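Local coordinates for PRESAN domain-containing protein (Plasmodium falciparum, PDB 7D2W), which is of unknown function but, as a PHIST-type protein with a four-helix-bundle domain, probably acts through binding other proteins, at residues A[89-93]-A[170-175]. Numbering follows the deposited sequence.
Sequences NLRGI and LYVKYE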
ATOM      1  N   ASN A  89       4.984   4.831 -13.927  0.60 33.61           N
ATOM      2  CA  ASN A  89       6.056   4.023 -13.354  0.60 37.48           C
ATOM      3  C   ASN A  89       6.107   2.638 -13.989  0.60 37.27           C
ATOM      4  O   ASN A  89       7.194   2.095 -14.210  0.60 38.39           O
ATOM      5  CB  ASN A  89       5.886   3.936 -11.838  0.60 38.45           C
ATOM      6  CG  ASN A  89       5.867   5.303 -11.188  0.60 40.45           C
ATOM      7  OD1 ASN A  89       6.432   6.252 -11.722  0.60 40.34           O
ATOM      8  ND2 ASN A  89       5.199   5.415 -10.042  0.60 40.28           N
ATOM      9  N   LEU A  90       4.946   2.053 -14.301  1.00 36.57           N
ATOM     10  CA  LEU A  90       4.935   0.741 -14.938  1.00 32.26           C
ATOM     11  C   LEU A  90       5.457   0.812 -16.367  1.00 38.39           C
ATOM     12  O   LEU A  90       6.181  -0.087 -16.818  1.00 37.32           O
ATOM     13  CB  LEU A  90       3.523   0.159 -14.899  1.00 29.34           C
ATOM     14  CG  LEU A  90       3.118  -0.435 -13.539  1.00 30.74           C
ATOM     15  CD1 LEU A  90       1.766  -1.173 -13.646  1.00 33.09           C
ATOM     16  CD2 LEU A  90       4.196  -1.362 -12.977  1.00 37.31           C
ATOM     17  N   ARG A  91       5.113   1.880 -17.092  1.00 36.27           N
ATOM     18  CA  ARG A  91       5.637   2.053 -18.440  1.00 35.26           C
ATOM     19  C   ARG A  91       7.159   2.087 -18.437  1.00 36.81           C
ATOM     20  O   ARG A  91       7.795   1.577 -19.364  1.00 40.20           O
ATOM     21  CB  ARG A  91       5.075   3.336 -19.055  1.00 39.89           C
ATOM     22  CG  ARG A  91       5.449   3.526 -20.503  1.00 54.48           C
ATOM     23  CD  ARG A  91       4.720   2.530 -21.397  1.00 66.31           C
ATOM     24  NE  ARG A  91       5.577   1.398 -21.740  1.00 76.45           N
ATOM     25  CZ  ARG A  91       5.503   0.724 -22.881  1.00 79.54           C
ATOM     26  NH1 ARG A  91       4.607   1.068 -23.796  1.00 81.57           N
ATOM     27  NH2 ARG A  91       6.325  -0.291 -23.107  1.00 80.24           N
ATOM     28  N   GLY A  92       7.755   2.647 -17.384  1.00 46.00           N
ATOM     29  CA  GLY A  92       9.202   2.714 -17.306  1.00 53.78           C
ATOM     30  C   GLY A  92       9.863   1.351 -17.254  1.00 54.65           C
ATOM     31  O   GLY A  92      10.943   1.157 -17.814  1.00 58.06           O
ATOM     32  N   ILE A  93       9.232   0.388 -16.577  1.00 50.61           N
ATOM     33  CA  ILE A  93       9.842  -0.926 -16.389  1.00 51.41           C
ATOM     34  C   ILE A  93       9.263  -1.979 -17.319  1.00 45.92           C
ATOM     35  O   ILE A  93       9.765  -3.106 -17.348  1.00 53.04           O
ATOM     36  CB  ILE A  93       9.733  -1.386 -14.924  1.00 53.18           C
ATOM     37  CG1 ILE A  93       8.277  -1.672 -14.565  1.00 52.87           C
ATOM     38  CG2 ILE A  93      10.321  -0.331 -13.997  1.00 54.84           C
ATOM     39  CD1 ILE A  93       8.068  -2.012 -13.102  1.00 56.55           C
ATOM     40  N   LEU A 170      -1.286  -3.589  -7.848  1.00 23.09           N
ATOM     41  CA  LEU A 170      -1.009  -3.614  -9.280  1.00 24.40           C
ATOM     42  C   LEU A 170       0.483  -3.454  -9.562  1.00 28.78           C
ATOM     43  O   LEU A 170       1.036  -4.145 -10.422  1.00 27.49           O
ATOM     44  CB  LEU A 170      -1.809  -2.510  -9.981  1.00 27.64           C
ATOM     45  CG  LEU A 170      -3.322  -2.750 -10.068  1.00 26.76           C
ATOM     46  CD1 LEU A 170      -4.056  -1.472 -10.529  1.00 29.07           C
ATOM     47  CD2 LEU A 170      -3.596  -3.894 -11.023  1.00 26.28           C
ATOM     48  N   TYR A 171       1.151  -2.532  -8.870  1.00 28.84           N
ATOM     49  CA  TYR A 171       2.579  -2.350  -9.111  0.52 30.99           C
ATOM     50  C   TYR A 171       3.359  -3.625  -8.788  1.00 25.65           C
ATOM     51  O   TYR A 171       4.202  -4.052  -9.580  1.00 34.53           O
ATOM     52  CB  TYR A 171       3.126  -1.156  -8.319  0.52 32.35           C
ATOM     53  CG  TYR A 171       4.507  -0.727  -8.798  0.52 33.32           C
ATOM     54  CD1 TYR A 171       4.659   0.048  -9.939  0.52 33.55           C
ATOM     55  CD2 TYR A 171       5.655  -1.123  -8.123  0.52 36.03           C
ATOM     56  CE1 TYR A 171       5.913   0.420 -10.389  0.52 39.26           C
ATOM     57  CE2 TYR A 171       6.914  -0.756  -8.566  0.52 36.48           C
ATOM     58  CZ  TYR A 171       7.037   0.018  -9.698  0.52 40.28           C
ATOM     59  OH  TYR A 171       8.286   0.392 -10.142  0.52 52.96           O
ATOM     60  N   VAL A 172       3.077  -4.245  -7.642  1.00 29.51           N
ATOM     61  CA  VAL A 172       3.746  -5.481  -7.247  1.00 36.00           C
ATOM     62  C   VAL A 172       3.525  -6.564  -8.298  1.00 37.94           C
ATOM     63  O   VAL A 172       4.469  -7.239  -8.731  1.00 31.46           O
ATOM     64  CB  VAL A 172       3.234  -5.908  -5.856  1.00 36.86           C
ATOM     65  CG1 VAL A 172       3.462  -7.388  -5.593  1.00 47.55           C
ATOM     66  CG2 VAL A 172       3.893  -5.044  -4.775  1.00 42.76           C
ATOM     67  N   LYS A 173       2.273  -6.730  -8.736  1.00 31.47           N
ATOM     68  CA  LYS A 173       1.937  -7.752  -9.725  1.00 33.45           C
ATOM     69  C   LYS A 173       2.728  -7.575 -11.018  1.00 34.82           C
ATOM     70  O   LYS A 173       3.284  -8.543 -11.549  1.00 30.07           O
ATOM     71  CB  LYS A 173       0.432  -7.728 -10.014  1.00 34.80           C
ATOM     72  CG  LYS A 173       0.007  -8.670 -11.164  1.00 36.12           C
ATOM     73  CD  LYS A 173      -1.501  -8.913 -11.179  1.00 38.58           C
ATOM     74  CE  LYS A 173      -2.249  -7.719 -11.767  1.00 39.98           C
ATOM     75  NZ  LYS A 173      -3.746  -7.799 -11.597  1.00 35.57           N
ATOM     76  N   TYR A 174       2.771  -6.349 -11.561  1.00 25.34           N
ATOM     77  CA  TYR A 174       3.415  -6.155 -12.854  1.00 32.47           C
ATOM     78  C   TYR A 174       4.921  -6.005 -12.724  1.00 35.41           C
ATOM     79  O   TYR A 174       5.649  -6.326 -13.670  1.00 34.85           O
ATOM     80  CB  TYR A 174       2.806  -4.950 -13.591  1.00 32.99           C
ATOM     81  CG  TYR A 174       1.466  -5.342 -14.134  1.00 34.96           C
ATOM     82  CD1 TYR A 174       1.373  -6.163 -15.257  1.00 35.69           C
ATOM     83  CD2 TYR A 174       0.299  -4.985 -13.475  1.00 32.64           C
ATOM     84  CE1 TYR A 174       0.153  -6.582 -15.730  1.00 39.71           C
ATOM     85  CE2 TYR A 174      -0.937  -5.401 -13.942  1.00 32.32           C
ATOM     86  CZ  TYR A 174      -0.997  -6.205 -15.062  1.00 39.23           C
ATOM     87  OH  TYR A 174      -2.212  -6.622 -15.522  1.00 39.44           O
ATOM     88  N   GLU A 175       5.411  -5.524 -11.578  1.00 31.53           N
ATOM     89  CA  GLU A 175       6.857  -5.478 -11.397  1.00 35.23           C
ATOM     90  C   GLU A 175       7.454  -6.872 -11.505  1.00 37.28           C
ATOM     91  O   GLU A 175       8.524  -7.057 -12.107  1.00 39.00           O
ATOM     92  CB  GLU A 175       7.226  -4.859 -10.054  1.00 33.34           C
ATOM     93  CG  GLU A 175       8.686  -4.450 -10.014  1.00 41.18           C
ATOM     94  CD  GLU A 175       9.141  -4.012  -8.636  1.00 54.10           C
ATOM     95  OE1 GLU A 175       8.292  -3.901  -7.735  1.00 55.65           O
ATOM     96  OE2 GLU A 175      10.353  -3.781  -8.452  1.00 57.55           O
TER
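Start at Asn89, near the C-terminal end of helix 65-93. Its CA-to-CB bond points toward helix 149-181, and its CB sits 3.8 Å from CE1 of Tyr171; the touch is purely van der Waals. Leu90 does more. Its m,t rotamer brings the methyls across the gap, so that CD2 lies 3.4 Å from CD1 of Tyr171 and 3.9 Å from CB of Tyr174. The leucine thus fits between two tyrosines a helical turn apart, and behind it Trp117 and Cys120 of helix 117-144 close the apolar interior. From there the Tyr174 ring leads away, its OH hydrogen-bonded to Asp123. This is side-chain packing within the helical bundle of a PRESAN (PHIST) domain: the two short segments run nearly parallel, 6° between their directions and 10.6 Å between axes, as two helices of a bundle can when the chain crosses back between them, here through helix 117-144. Arg91 turns off the interface to make a cation-pi contact with Trp117. One turn on from Asn89, Ile93 points toward the partner helix again: CD1 is 3.8 Å from OH of Tyr171 and 4.0 Å from CG of Glu175, so Asn89, Leu90 and Ile93 all border the Tyr171 ring. That same tyrosine makes a cation-pi contact with Lys165 of the second subunit, whose Thr168 packs on Glu175.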